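Local coordinates for protein TRAP-T family transporter, DctP (Periplasmic binding) subunit (Sulfitobacter sp. NAS-14.1, PDB 4PF8) that binds beta-D-galacturonate as the periplasmic solute-binding subunit of a TRAP transporter and probably delivers it to the membrane components for uptake, at residues A[193-196]-A[197-200]; A[237-240]-A[241-244]; A[298-301]-A[302-305]; A[106-110]-A[111-115]. All coordinates share one frame; numbering follows the deposited sequence. Where two conformers were deposited one is given.

Contact 1 (A[193-196]-A[197-200]); sequences VYQS and IKTG
V193 and I197 lie side by side one helical turn apart and point the same way. CG1 of V193 touches CD1 of I197 at 3.6 Å. The CG1 branch of I197 stands beside its own backbone N (chi1 -60°) and runs on extended, which brings CD1 back along the valine. Replacing I197 with an alanine would probably open a gap beside the V193 methyl and leave that methyl without its partner.

Y194 and K198 meet at a slant. CB of K198 sits over one face of the tyrosine ring, and its CD comes 3.9 Å from CE2 of Y194. Q195 runs alongside the lysine. K198 turns at its last bond, toward the water it shares with Q195. That water donates to OE1 of Q195 at 2.7 Å and accepts from NZ of K198.

The helix closes at T199 and G200. O of Q195 accepts twice from T199, with N and OG1 each 2.9 Å away and reaching it from opposite faces of the carbonyl plane. The threonine OG1 lies between its own N and carbonyl carbon (chi1 64°), which turns it back onto that oxygen. G200 has positive phi (83°) and ends the helix in a Schellman motif.

This is the C-terminal turn of helix 193-198. V193, whose side chain is about 6 Å from the bound galacturonate, packs on H217. Y194 also meets H217, and both Y194 and I197 touch V220, so helix 217-220 covers this apolar side. V202, in the loop leading to strand 204-207, touches I197.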
ATOM      1  N   VAL A 193      13.289   6.832   3.761  1.00  8.66           N
ATOM      2  CA  VAL A 193      13.994   5.779   3.036  1.00  7.89           C
ATOM      3  C   VAL A 193      15.074   6.339   2.090  1.00  8.17           C
ATOM      4  O   VAL A 193      16.176   5.797   2.011  1.00  8.17           O
ATOM      5  CB  VAL A 193      13.005   4.907   2.256  1.00  8.84           C
ATOM      6  CG1 VAL A 193      13.736   3.875   1.405  1.00  8.14           C
ATOM      7  CG2 VAL A 193      12.017   4.214   3.231  1.00 10.42           C
ATOM      8  N   TYR A 194      14.767   7.399   1.349  1.00  7.37           N
ATOM      9  CA  TYR A 194      15.720   7.901   0.366  1.00  7.28           C
ATOM     10  C   TYR A 194      17.069   8.214   0.999  1.00  8.06           C
ATOM     11  O   TYR A 194      18.120   7.794   0.497  1.00  8.17           O
ATOM     12  CB  TYR A 194      15.171   9.145  -0.336  1.00  8.26           C
ATOM     13  CG  TYR A 194      16.165   9.804  -1.249  1.00  8.79           C
ATOM     14  CD1 TYR A 194      16.393   9.325  -2.520  1.00  8.81           C
ATOM     15  CD2 TYR A 194      16.897  10.906  -0.818  1.00 12.89           C
ATOM     16  CE1 TYR A 194      17.309   9.924  -3.364  1.00 11.44           C
ATOM     17  CE2 TYR A 194      17.804  11.518  -1.647  1.00 13.24           C
ATOM     18  CZ  TYR A 194      18.013  11.021  -2.916  1.00 12.96           C
ATOM     19  OH  TYR A 194      18.927  11.639  -3.748  1.00 18.08           O
ATOM     20  N   GLN A 195      17.059   8.952   2.098  1.00  8.24           N
ATOM     21  CA  GLN A 195      18.306   9.310   2.741  1.00 10.11           C
ATOM     22  C   GLN A 195      19.051   8.098   3.275  1.00  8.85           C
ATOM     23  O   GLN A 195      20.281   8.059   3.228  1.00 10.94           O
ATOM     24  CB  GLN A 195      18.084  10.321   3.872  1.00 10.75           C
ATOM     25  CG  GLN A 195      17.854  11.736   3.389  1.00 11.14           C
ATOM     26  CD  GLN A 195      19.055  12.317   2.687  1.00 15.87           C
ATOM     27  OE1 GLN A 195      20.199  11.978   3.001  1.00 16.29           O
ATOM     28  NE2 GLN A 195      18.803  13.194   1.722  1.00 19.71           N
ATOM     29  N   SER A 196      18.317   7.124   3.789  1.00  8.13           N
ATOM     30  CA  SER A 196      18.936   5.930   4.324  1.00  8.31           C
ATOM     31  C   SER A 196      19.574   5.085   3.246  1.00  7.75           C
ATOM     32  O   SER A 196      20.642   4.516   3.479  1.00  9.26           O
ATOM     33  CB  SER A 196      17.943   5.124   5.154  1.00 10.83           C
ATOM     34  OG  SER A 196      17.829   5.707   6.454  1.00 18.05           O
ATOM     35  N   ILE A 197      18.951   5.006   2.083  1.00  7.30           N
ATOM     36  CA  ILE A 197      19.602   4.304   0.961  1.00  7.52           C
ATOM     37  C   ILE A 197      20.772   5.146   0.419  1.00  8.24           C
ATOM     38  O   ILE A 197      21.873   4.636   0.166  1.00  8.76           O
ATOM     39  CB  ILE A 197      18.639   3.970  -0.179  1.00  7.82           C
ATOM     40  CG1 ILE A 197      17.510   3.062   0.326  1.00  9.80           C
ATOM     41  CG2 ILE A 197      19.399   3.306  -1.323  1.00 10.32           C
ATOM     42  CD1 ILE A 197      16.454   2.720  -0.722  1.00 10.44           C
ATOM     43  N   LYS A 198      20.558   6.445   0.241  1.00  8.44           N
ATOM     44  CA  LYS A 198      21.606   7.315  -0.299  1.00  9.30           C
ATOM     45  C   LYS A 198      22.883   7.263   0.527  1.00 10.81           C
ATOM     46  O   LYS A 198      23.989   7.232  -0.025  1.00 12.38           O
ATOM     47  CB  LYS A 198      21.110   8.760  -0.340  1.00 10.55           C
ATOM     48  CG  LYS A 198      22.080   9.744  -0.990  1.00 12.29           C
ATOM     49  CD  LYS A 198      21.621  11.181  -0.848  1.00 24.20           C
ATOM     50  CE  LYS A 198      22.789  12.171  -1.006  1.00 29.39           C
ATOM     51  NZ  LYS A 198      23.571  12.361   0.265  1.00 41.58           N
ATOM     52  N   THR A 199      22.748   7.277   1.855  1.00 10.07           N
ATOM     53  CA  THR A 199      23.914   7.372   2.720  1.00 10.39           C
ATOM     54  C   THR A 199      24.450   5.994   3.077  1.00 13.23           C
ATOM     55  O   THR A 199      25.408   5.881   3.859  1.00 14.68           O
ATOM     56  CB  THR A 199      23.613   8.179   4.011  1.00 11.99           C
ATOM     57  OG1 THR A 199      22.629   7.482   4.794  1.00 11.87           O
ATOM     58  CG2 THR A 199      23.091   9.563   3.656  1.00 13.26           C
ATOM     59  N   GLY A 200      23.834   4.963   2.517  1.00 12.85           N
ATOM     60  CA  GLY A 200      24.378   3.619   2.580  1.00 12.65           C
ATOM     61  C   GLY A 200      24.066   2.865   3.855  1.00 18.26           C
ATOM     62  O   GLY A 200      24.655   1.808   4.121  1.00 19.91           O
TER
HETATM   63  O   HOH W   1      22.430  13.582   2.958  1.00 28.34           O

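Contact 2 (A[237-240]-A[241-244])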
ATOM      1  N   CYS A 237     -10.479   6.166   2.248  1.00 10.48           N
ATOM      2  CA  CYS A 237     -11.412   6.054   3.342  1.00 13.58           C
ATOM      3  C   CYS A 237     -11.629   7.340   4.068  1.00 13.33           C
ATOM      4  O   CYS A 237     -10.891   8.299   3.932  1.00 12.44           O
ATOM      5  CB  CYS A 237     -10.922   5.043   4.333  1.00 13.71           C
ATOM      6  SG  CYS A 237      -9.313   5.431   4.952  1.00 18.39           S
HETATM    7  N   MSE A 238     -12.668   7.312   4.875  1.00 10.40           N
HETATM    8  CA  MSE A 238     -13.077   8.467   5.632  1.00 10.44           C
HETATM    9  C   MSE A 238     -13.089   8.098   7.081  1.00 10.99           C
HETATM   10  O   MSE A 238     -13.359   6.960   7.453  1.00 11.14           O
HETATM   11  CB  MSE A 238     -14.483   8.860   5.197  1.00 14.72           C
HETATM   12  CG  MSE A 238     -15.031  10.064   5.875  1.00 23.69           C
HETATM   13 SE   MSE A 238     -16.279  10.956   4.666  0.61 20.98          SE
HETATM   14  CE  MSE A 238     -15.020  11.214   3.363  1.00 12.16           C
ATOM     15  N   SER A 239     -12.814   9.075   7.934  1.00  9.77           N
ATOM     16  CA  SER A 239     -13.098   8.899   9.339  1.00 10.24           C
ATOM     17  C   SER A 239     -14.572   8.610   9.547  1.00 11.00           C
ATOM     18  O   SER A 239     -15.427   9.350   9.056  1.00 11.32           O
ATOM     19  CB  SER A 239     -12.740  10.167  10.110  1.00 10.36           C
ATOM     20  OG  SER A 239     -13.269  10.065  11.416  1.00 12.70           O
ATOM     21  N   LYS A 240     -14.886   7.545  10.274  1.00 11.37           N
ATOM     22  CA  LYS A 240     -16.286   7.257  10.552  1.00 12.27           C
ATOM     23  C   LYS A 240     -16.953   8.404  11.327  1.00 12.80           C
ATOM     24  O   LYS A 240     -18.136   8.694  11.125  1.00 13.42           O
ATOM     25  CB  LYS A 240     -16.429   5.909  11.277  1.00 14.45           C
ATOM     26  CG  LYS A 240     -17.881   5.475  11.513  1.00 14.68           C
ATOM     27  CD  LYS A 240     -17.949   4.068  12.107  1.00 21.95           C
ATOM     28  CE  LYS A 240     -19.203   3.854  12.958  1.00 31.73           C
ATOM     29  NZ  LYS A 240     -20.455   4.221  12.274  1.00 31.60           N
ATOM     30  N   LYS A 241     -16.212   9.058  12.215  0.56 12.70           N
ATOM     31  CA  LYS A 241     -16.761  10.207  12.920  0.56 13.85           C
ATOM     32  C   LYS A 241     -17.209  11.273  11.926  0.56 13.23           C
ATOM     33  O   LYS A 241     -18.314  11.817  12.033  0.56 15.03           O
ATOM     34  CB  LYS A 241     -15.746  10.775  13.906  0.56 15.32           C
ATOM     35  CG  LYS A 241     -15.496   9.836  15.053  0.56 13.48           C
ATOM     36  CD  LYS A 241     -14.299  10.228  15.855  0.56 19.09           C
ATOM     37  CE  LYS A 241     -14.219   9.401  17.110  0.56 26.46           C
ATOM     38  NZ  LYS A 241     -15.332   9.751  18.030  0.56 29.72           N
ATOM     39  N   THR A 242     -16.361  11.576  10.950  1.00 12.48           N
ATOM     40  CA  THR A 242     -16.724  12.589   9.958  1.00 12.58           C
ATOM     41  C   THR A 242     -17.896  12.109   9.111  1.00 13.88           C
ATOM     42  O   THR A 242     -18.857  12.837   8.862  1.00 13.67           O
ATOM     43  CB  THR A 242     -15.540  12.944   9.054  1.00 14.20           C
ATOM     44  OG1 THR A 242     -14.454  13.416   9.861  1.00 13.91           O
ATOM     45  CG2 THR A 242     -15.934  14.033   8.050  1.00 14.91           C
ATOM     46  N   PHE A 243     -17.830  10.861   8.684  1.00 12.61           N
ATOM     47  CA  PHE A 243     -18.859  10.316   7.799  1.00 12.98           C
ATOM     48  C   PHE A 243     -20.230  10.285   8.483  1.00 13.97           C
ATOM     49  O   PHE A 243     -21.253  10.631   7.871  1.00 14.55           O
ATOM     50  CB  PHE A 243     -18.439   8.918   7.354  1.00 12.79           C
ATOM     51  CG  PHE A 243     -19.352   8.300   6.349  1.00 13.97           C
ATOM     52  CD1 PHE A 243     -19.228   8.591   4.999  1.00 17.36           C
ATOM     53  CD2 PHE A 243     -20.346   7.435   6.755  1.00 17.65           C
ATOM     54  CE1 PHE A 243     -20.081   8.016   4.069  1.00 18.60           C
ATOM     55  CE2 PHE A 243     -21.184   6.856   5.830  1.00 22.93           C
ATOM     56  CZ  PHE A 243     -21.046   7.147   4.491  1.00 18.57           C
ATOM     57  N   ASP A 244     -20.245   9.890   9.755  1.00 14.30           N
ATOM     58  CA  ASP A 244     -21.489   9.788  10.508  1.00 15.33           C
ATOM     59  C   ASP A 244     -22.126  11.162  10.736  1.00 15.86           C
ATOM     60  O   ASP A 244     -23.320  11.246  11.001  1.00 16.76           O
ATOM     61  CB  ASP A 244     -21.261   9.076  11.847  1.00 15.61           C
ATOM     62  CG  ASP A 244     -21.091   7.553  11.689  1.00 21.87           C
ATOM     63  OD1 ASP A 244     -21.494   7.003  10.635  1.00 27.50           O
ATOM     64  OD2 ASP A 244     -20.548   6.908  12.619  1.00 18.62           O
TER
HETATM   65  O   HOH W   2     -21.922   4.640   9.528  1.00 44.86           O
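The F243 ring receives M238 at its edge. The selenium of this selenomethionine lies in the ring plane, 5.1 Å from the centroid and 3.8 Å from CD1 of F243. This is a Met-aromatic contact of the edge type, and the two side chains cross at about a right angle.

The other flat group is the carboxylate of D244. NZ of K240 donates to OD2 of D244 at 2.7 Å in a salt bridge. The bond uses the syn lone pair of OD2. A water donates to OD1 of D244 and accepts weakly from NZ of K240, which closes a small ring around the charges. CG of K240 stands anti to the backbone N (chi1 -176°), which puts it 3.2 Å from OD2 of D244; the turn at the last bond brings NZ to the same oxygen. With a leucine in place of K240, the D244 carboxylate would probably lose its charge partner and be freer to turn.

S239 is the N-cap. Its OG accepts a weak bond from N of T242 at 3.5 Å, and is also weakly bonded to O of L77. Its carbonyl O takes the N-H of F243 at 2.9 Å, the first turn of the helix.

The contact marks the exit from strand 234-239 of the five-stranded sheet into helix 240-244. OG1 of T242 bonds to D83, just before strand 84-88. M238 packs on W26, F84 and V254, while F243 reaches V136 of strand 135-141 and K255 of helix 248-282.

Contact 3 (A[298-301]-A[302-305]); sequences EAMV and PVYE
M300 and V303 form the buried, packed side of this contact. The selenium of M300, a selenomethionine, lies 4.2 Å from CG2 of V303. Both side chains also pack on P105, and helix 172-179 meets them through M177 and L173. Next to them, the edge of the Y304 ring faces the carbonyl O of M300, which lies near the ring plane, 3.6 Å from CD1 of Y304. OH of Y304 bonds to O of P105.

The outer side is looser and faces solvent. V301 and E305 lie side by side there, pointing the same way, with CG1 of V301 3.9 Å from CG of E305. The glutamate is bent at chi2 (-73°), which lays its carboxylate back along the valine. At the V301-P302 junction, also on this side, CD of P302 lies 3.4 Å from CB of V301, a closeness that comes largely with the proline ring joined to the chain there.

The chemistry is that of a break between two helices, 293-299 and 301-310. The proline N has no hydrogen to give, so it cannot bond to the carbonyls behind it. N of V303 reaches O of M300 only weakly, at 3.1 Å. A straight helical bond appears with N of E305, 3.0 Å from O of V301. P302 thus fits the first turn of the new helix, where its missing N-H costs little.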
ATOM      1  N   GLU A 298       8.308 -20.573  -1.615  1.00 16.56           N
ATOM      2  CA  GLU A 298       8.634 -21.566  -0.589  1.00 17.50           C
ATOM      3  C   GLU A 298       9.301 -20.911   0.610  1.00 16.93           C
ATOM      4  O   GLU A 298       9.061 -21.305   1.752  1.00 17.75           O
ATOM      5  CB  GLU A 298       9.545 -22.654  -1.161  1.00 21.38           C
ATOM      6  CG  GLU A 298       8.876 -23.600  -2.151  1.00 31.96           C
ATOM      7  CD  GLU A 298       9.765 -24.779  -2.528  1.00 44.28           C
ATOM      8  OE1 GLU A 298      10.833 -24.951  -1.894  1.00 50.38           O
ATOM      9  OE2 GLU A 298       9.392 -25.537  -3.453  1.00 48.29           O
ATOM     10  N   ALA A 299      10.131 -19.907   0.350  1.00 17.13           N
ATOM     11  CA  ALA A 299      10.856 -19.226   1.411  1.00 16.90           C
ATOM     12  C   ALA A 299       9.904 -18.502   2.346  1.00 17.78           C
ATOM     13  O   ALA A 299      10.264 -18.260   3.495  1.00 20.08           O
ATOM     14  CB  ALA A 299      11.844 -18.243   0.833  1.00 18.40           C
HETATM   15  N   MSE A 300       8.701 -18.188   1.862  1.00 14.86           N
HETATM   16  CA  MSE A 300       7.693 -17.477   2.661  1.00 14.22           C
HETATM   17  C   MSE A 300       6.746 -18.329   3.456  1.00 16.15           C
HETATM   18  O   MSE A 300       5.903 -17.777   4.159  1.00 19.43           O
HETATM   19  CB  MSE A 300       6.808 -16.620   1.765  1.00 19.87           C
HETATM   20  CG  MSE A 300       7.549 -15.605   1.004  1.00 15.96           C
HETATM   21 SE   MSE A 300       8.370 -14.288   2.131  0.79 18.34          SE
HETATM   22  CE  MSE A 300       8.646 -13.156   0.552  1.00 17.53           C
ATOM     23  N   VAL A 301       6.839 -19.641   3.356  1.00 20.15           N
ATOM     24  CA  VAL A 301       5.939 -20.487   4.125  1.00 22.17           C
ATOM     25  C   VAL A 301       5.944 -20.097   5.621  1.00 26.98           C
ATOM     26  O   VAL A 301       4.889 -20.026   6.253  1.00 19.84           O
ATOM     27  CB  VAL A 301       6.266 -21.977   3.927  1.00 23.55           C
ATOM     28  CG1 VAL A 301       5.598 -22.836   5.003  1.00 27.75           C
ATOM     29  CG2 VAL A 301       5.855 -22.421   2.526  1.00 25.74           C
ATOM     30  N   PRO A 302       7.126 -19.811   6.191  1.00 18.75           N
ATOM     31  CA  PRO A 302       7.145 -19.546   7.638  1.00 19.27           C
ATOM     32  C   PRO A 302       6.366 -18.299   8.075  1.00 17.43           C
ATOM     33  O   PRO A 302       5.864 -18.247   9.196  1.00 18.21           O
ATOM     34  CB  PRO A 302       8.641 -19.397   7.947  1.00 18.38           C
ATOM     35  CG  PRO A 302       9.331 -20.170   6.885  1.00 18.27           C
ATOM     36  CD  PRO A 302       8.476 -20.027   5.646  1.00 20.21           C
ATOM     37  N   VAL A 303       6.242 -17.323   7.187  1.00 16.12           N
ATOM     38  CA  VAL A 303       5.485 -16.115   7.483  1.00 15.48           C
ATOM     39  C   VAL A 303       4.021 -16.480   7.703  1.00 16.29           C
ATOM     40  O   VAL A 303       3.383 -15.947   8.599  1.00 16.62           O
ATOM     41  CB  VAL A 303       5.598 -15.101   6.334  1.00 17.43           C
ATOM     42  CG1 VAL A 303       4.759 -13.903   6.615  1.00 16.12           C
ATOM     43  CG2 VAL A 303       7.060 -14.709   6.126  1.00 22.03           C
ATOM     44  N   TYR A 304       3.489 -17.353   6.854  1.00 16.72           N
ATOM     45  CA  TYR A 304       2.111 -17.839   7.011  1.00 17.75           C
ATOM     46  C   TYR A 304       1.966 -18.651   8.287  1.00 19.23           C
ATOM     47  O   TYR A 304       1.020 -18.467   9.060  1.00 19.96           O
ATOM     48  CB  TYR A 304       1.721 -18.715   5.821  1.00 18.14           C
ATOM     49  CG  TYR A 304       1.332 -17.934   4.572  1.00 17.15           C
ATOM     50  CD1 TYR A 304       2.297 -17.435   3.715  1.00 16.02           C
ATOM     51  CD2 TYR A 304       0.001 -17.721   4.252  1.00 17.55           C
ATOM     52  CE1 TYR A 304       1.951 -16.720   2.572  1.00 15.30           C
ATOM     53  CE2 TYR A 304      -0.354 -17.013   3.113  1.00 16.84           C
ATOM     54  CZ  TYR A 304       0.623 -16.529   2.271  1.00 15.74           C
ATOM     55  OH  TYR A 304       0.259 -15.822   1.136  1.00 15.22           O
ATOM     56  N   GLU A 305       2.910 -19.558   8.511  1.00 19.82           N
ATOM     57  CA  GLU A 305       2.847 -20.409   9.692  1.00 21.44           C
ATOM     58  C   GLU A 305       2.840 -19.556  10.953  1.00 21.55           C
ATOM     59  O   GLU A 305       2.077 -19.816  11.872  1.00 22.83           O
ATOM     60  CB  GLU A 305       4.020 -21.388   9.721  1.00 22.03           C
ATOM     61  CG  GLU A 305       4.056 -22.333   8.535  1.00 26.48           C
ATOM     62  CD  GLU A 305       2.985 -23.400   8.595  1.00 37.95           C
ATOM     63  OE1 GLU A 305       2.206 -23.412   9.575  1.00 45.43           O
ATOM     64  OE2 GLU A 305       2.928 -24.233   7.661  1.00 45.73           O
TER

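Contact 4 (A[106-110]-A[111-115]); sequences FVFKS and VPQMY
An irregular loop runs through F108 to S110 and enters helix 111-118, with N of M114 donating to O of S110 at 3.1 Å. S110 is the N-cap. Its OG sits between its own N and carbonyl carbon (chi1 71°), which points it at N of Q113, 3.1 Å away.

M114, a selenomethionine, lies over one face of the F108 ring. Its CG stands above the ring centre, 3.8 Å from the centroid, in a CH-pi contact. CB of M114 approaches the same face, 3.7 Å from CD1 of F108.

Q113 stretches back to the loop with its chain extended. Its OE1 accepts from N of K109 at 2.7 Å. The donor stands above the amide plane, 41° out of it, and not on a lone pair. The same OE1 lies at the edge of the F108 ring. CD of K109 passes NE2 of Q113 at 3.7 Å. A water accepts from NE2 of Q113 and lies 2.8 Å from O of V107. The side-chain amide thus holds the loop backbone directly at K109, and the water probably extends the link to V107.

Around this, M114 packs on P233, ahead of strand 234-239, and F108 on V102. V111 touches D142, which also bonds to OH of Y115. V107 meets F321 and R322 of helix 315-322, and F106 meets F296 and Q297 of helix 293-299.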
ATOM      1  N   PHE A 106       2.656 -13.185  -1.539  1.00  8.84           N
ATOM      2  CA  PHE A 106       2.071 -13.997  -2.600  1.00  9.59           C
ATOM      3  C   PHE A 106       0.645 -14.452  -2.308  1.00 11.37           C
ATOM      4  O   PHE A 106       0.183 -15.437  -2.879  1.00 13.19           O
ATOM      5  CB  PHE A 106       2.970 -15.209  -2.901  1.00 11.48           C
ATOM      6  CG  PHE A 106       4.368 -14.847  -3.311  1.00  8.65           C
ATOM      7  CD1 PHE A 106       4.632 -14.303  -4.553  1.00 10.98           C
ATOM      8  CD2 PHE A 106       5.427 -15.040  -2.436  1.00 10.79           C
ATOM      9  CE1 PHE A 106       5.934 -13.980  -4.948  1.00 12.00           C
ATOM     10  CE2 PHE A 106       6.706 -14.712  -2.823  1.00 10.05           C
ATOM     11  CZ  PHE A 106       6.957 -14.180  -4.083  1.00 11.33           C
ATOM     12  N   VAL A 107      -0.073 -13.738  -1.443  1.00  8.54           N
ATOM     13  CA  VAL A 107      -1.420 -14.164  -1.076  1.00  9.95           C
ATOM     14  C   VAL A 107      -2.386 -13.980  -2.257  1.00 11.27           C
ATOM     15  O   VAL A 107      -3.320 -14.766  -2.417  1.00 14.15           O
ATOM     16  CB  VAL A 107      -1.915 -13.462   0.234  1.00 10.26           C
ATOM     17  CG1 VAL A 107      -2.338 -12.031  -0.020  1.00 11.95           C
ATOM     18  CG2 VAL A 107      -3.045 -14.248   0.872  1.00 13.63           C
ATOM     19  N   PHE A 108      -2.150 -12.953  -3.069  1.00  8.68           N
ATOM     20  CA  PHE A 108      -2.903 -12.721  -4.304  1.00  8.97           C
ATOM     21  C   PHE A 108      -2.129 -13.329  -5.478  1.00 11.13           C
ATOM     22  O   PHE A 108      -0.880 -13.223  -5.559  1.00 13.27           O
ATOM     23  CB  PHE A 108      -3.099 -11.226  -4.566  1.00  9.25           C
ATOM     24  CG  PHE A 108      -3.974 -10.516  -3.559  1.00  9.05           C
ATOM     25  CD1 PHE A 108      -5.336 -10.711  -3.538  1.00 12.07           C
ATOM     26  CD2 PHE A 108      -3.415  -9.657  -2.645  1.00  9.65           C
ATOM     27  CE1 PHE A 108      -6.134 -10.070  -2.634  1.00 11.70           C
ATOM     28  CE2 PHE A 108      -4.194  -9.007  -1.722  1.00  9.25           C
ATOM     29  CZ  PHE A 108      -5.563  -9.200  -1.711  1.00 10.96           C
ATOM     30  N   LYS A 109      -2.853 -13.955  -6.398  1.00 11.73           N
ATOM     31  CA  LYS A 109      -2.201 -14.542  -7.577  1.00 13.22           C
ATOM     32  C   LYS A 109      -1.771 -13.492  -8.588  1.00 12.41           C
ATOM     33  O   LYS A 109      -0.819 -13.700  -9.346  1.00 15.88           O
ATOM     34  CB  LYS A 109      -3.134 -15.541  -8.227  1.00 20.29           C
ATOM     35  CG  LYS A 109      -3.385 -16.727  -7.308  1.00 27.60           C
ATOM     36  CD  LYS A 109      -4.393 -17.712  -7.864  1.00 36.09           C
ATOM     37  CE  LYS A 109      -4.450 -18.944  -6.976  1.00 34.88           C
ATOM     38  NZ  LYS A 109      -4.796 -20.178  -7.749  1.00 44.09           N
ATOM     39  N   SER A 110      -2.452 -12.355  -8.583  1.00 10.58           N
ATOM     40  CA  SER A 110      -2.241 -11.310  -9.569  1.00 11.49           C
ATOM     41  C   SER A 110      -2.994 -10.073  -9.122  1.00 12.91           C
ATOM     42  O   SER A 110      -3.828 -10.136  -8.227  1.00 12.36           O
ATOM     43  CB  SER A 110      -2.803 -11.772 -10.910  1.00 13.55           C
ATOM     44  OG  SER A 110      -4.217 -11.780 -10.818  1.00 14.53           O
ATOM     45  N   VAL A 111      -2.752  -8.951  -9.786  1.00 10.97           N
ATOM     46  CA  VAL A 111      -3.443  -7.725  -9.441  1.00  9.96           C
ATOM     47  C   VAL A 111      -4.901  -7.780  -9.900  1.00 11.58           C
ATOM     48  O   VAL A 111      -5.787  -7.359  -9.165  1.00 10.63           O
ATOM     49  CB  VAL A 111      -2.689  -6.478  -9.959  1.00 13.42           C
ATOM     50  CG1 VAL A 111      -3.472  -5.232  -9.655  1.00 19.03           C
ATOM     51  CG2 VAL A 111      -1.318  -6.385  -9.304  1.00 15.72           C
ATOM     52  N   PRO A 112      -5.187  -8.340 -11.084  1.00 11.81           N
ATOM     53  CA  PRO A 112      -6.616  -8.465 -11.393  1.00 11.75           C
ATOM     54  C   PRO A 112      -7.403  -9.346 -10.408  1.00 10.97           C
ATOM     55  O   PRO A 112      -8.583  -9.104 -10.146  1.00 12.68           O
ATOM     56  CB  PRO A 112      -6.616  -9.057 -12.826  1.00 14.04           C
ATOM     57  CG  PRO A 112      -5.317  -8.579 -13.398  1.00 11.84           C
ATOM     58  CD  PRO A 112      -4.343  -8.624 -12.266  1.00 10.41           C
ATOM     59  N   GLN A 113      -6.764 -10.373  -9.856  1.00 11.78           N
ATOM     60  CA  GLN A 113      -7.427 -11.191  -8.854  1.00 12.85           C
ATOM     61  C   GLN A 113      -7.654 -10.358  -7.586  1.00 10.87           C
ATOM     62  O   GLN A 113      -8.688 -10.479  -6.937  1.00 13.33           O
ATOM     63  CB  GLN A 113      -6.599 -12.417  -8.492  1.00 15.28           C
ATOM     64  CG  GLN A 113      -7.375 -13.362  -7.619  1.00 16.56           C
ATOM     65  CD  GLN A 113      -6.519 -14.151  -6.666  1.00 22.16           C
ATOM     66  OE1 GLN A 113      -5.530 -13.650  -6.151  1.00 23.47           O
ATOM     67  NE2 GLN A 113      -6.904 -15.388  -6.421  1.00 26.01           N
HETATM   68  N   MSE A 114      -6.694  -9.516  -7.247  1.00  9.94           N
HETATM   69  CA  MSE A 114      -6.853  -8.611  -6.096  1.00 10.40           C
HETATM   70  C   MSE A 114      -8.070  -7.707  -6.306  1.00 10.42           C
HETATM   71  O   MSE A 114      -8.883  -7.539  -5.392  1.00 11.32           O
HETATM   72  CB  MSE A 114      -5.574  -7.814  -5.834  1.00 10.69           C
HETATM   73  CG  MSE A 114      -5.666  -6.815  -4.668  1.00 12.03           C
HETATM   74 SE   MSE A 114      -6.490  -5.117  -5.108  0.85 13.25          SE
HETATM   75  CE  MSE A 114      -4.981  -4.277  -6.012  1.00 15.70           C
ATOM     76  N   TYR A 115      -8.268  -7.179  -7.521  1.00 10.79           N
ATOM     77  CA  TYR A 115      -9.452  -6.333  -7.750  1.00 12.32           C
ATOM     78  C   TYR A 115     -10.726  -7.144  -7.500  1.00 11.87           C
ATOM     79  O   TYR A 115     -11.653  -6.679  -6.834  1.00 14.41           O
ATOM     80  CB  TYR A 115      -9.555  -5.825  -9.189  1.00 11.98           C
ATOM     81  CG  TYR A 115      -8.648  -4.690  -9.643  1.00 10.73           C
ATOM     82  CD1 TYR A 115      -7.500  -4.321  -8.961  1.00 12.73           C
ATOM     83  CD2 TYR A 115      -8.961  -3.991 -10.800  1.00 16.56           C
ATOM     84  CE1 TYR A 115      -6.695  -3.280  -9.433  1.00 10.87           C
ATOM     85  CE2 TYR A 115      -8.180  -2.963 -11.262  1.00 15.02           C
ATOM     86  CZ  TYR A 115      -7.048  -2.615 -10.594  1.00 12.75           C
ATOM     87  OH  TYR A 115      -6.313  -1.586 -11.126  1.00 12.37           O
TER
HETATM   88  O   HOH W   3      -5.247 -16.089  -3.981  1.00 22.25           O

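How the contacts relate
The chain order is contact 4, 1, 2, 3. Contacts 3 and 4 are neighbours, with centres about 18 Å apart. They touch where OH of Y304 comes 3.2 Å from CA of V107. The loop before helix 111-118 is thus packed against the start of helix 301-310. Contacts 1 and 4 lie on opposite sides of the chain's centre, about 31 Å apart between centres. Contact 2, on the five-stranded sheet, has its centre about 36 Å from those of contacts 1 and 3. All four are helix ends or starts in one solute-binding fold. The V193 side chain of contact 1 is about 6 Å from the sugar acid, that of M114 in contact 4 about 11 Å.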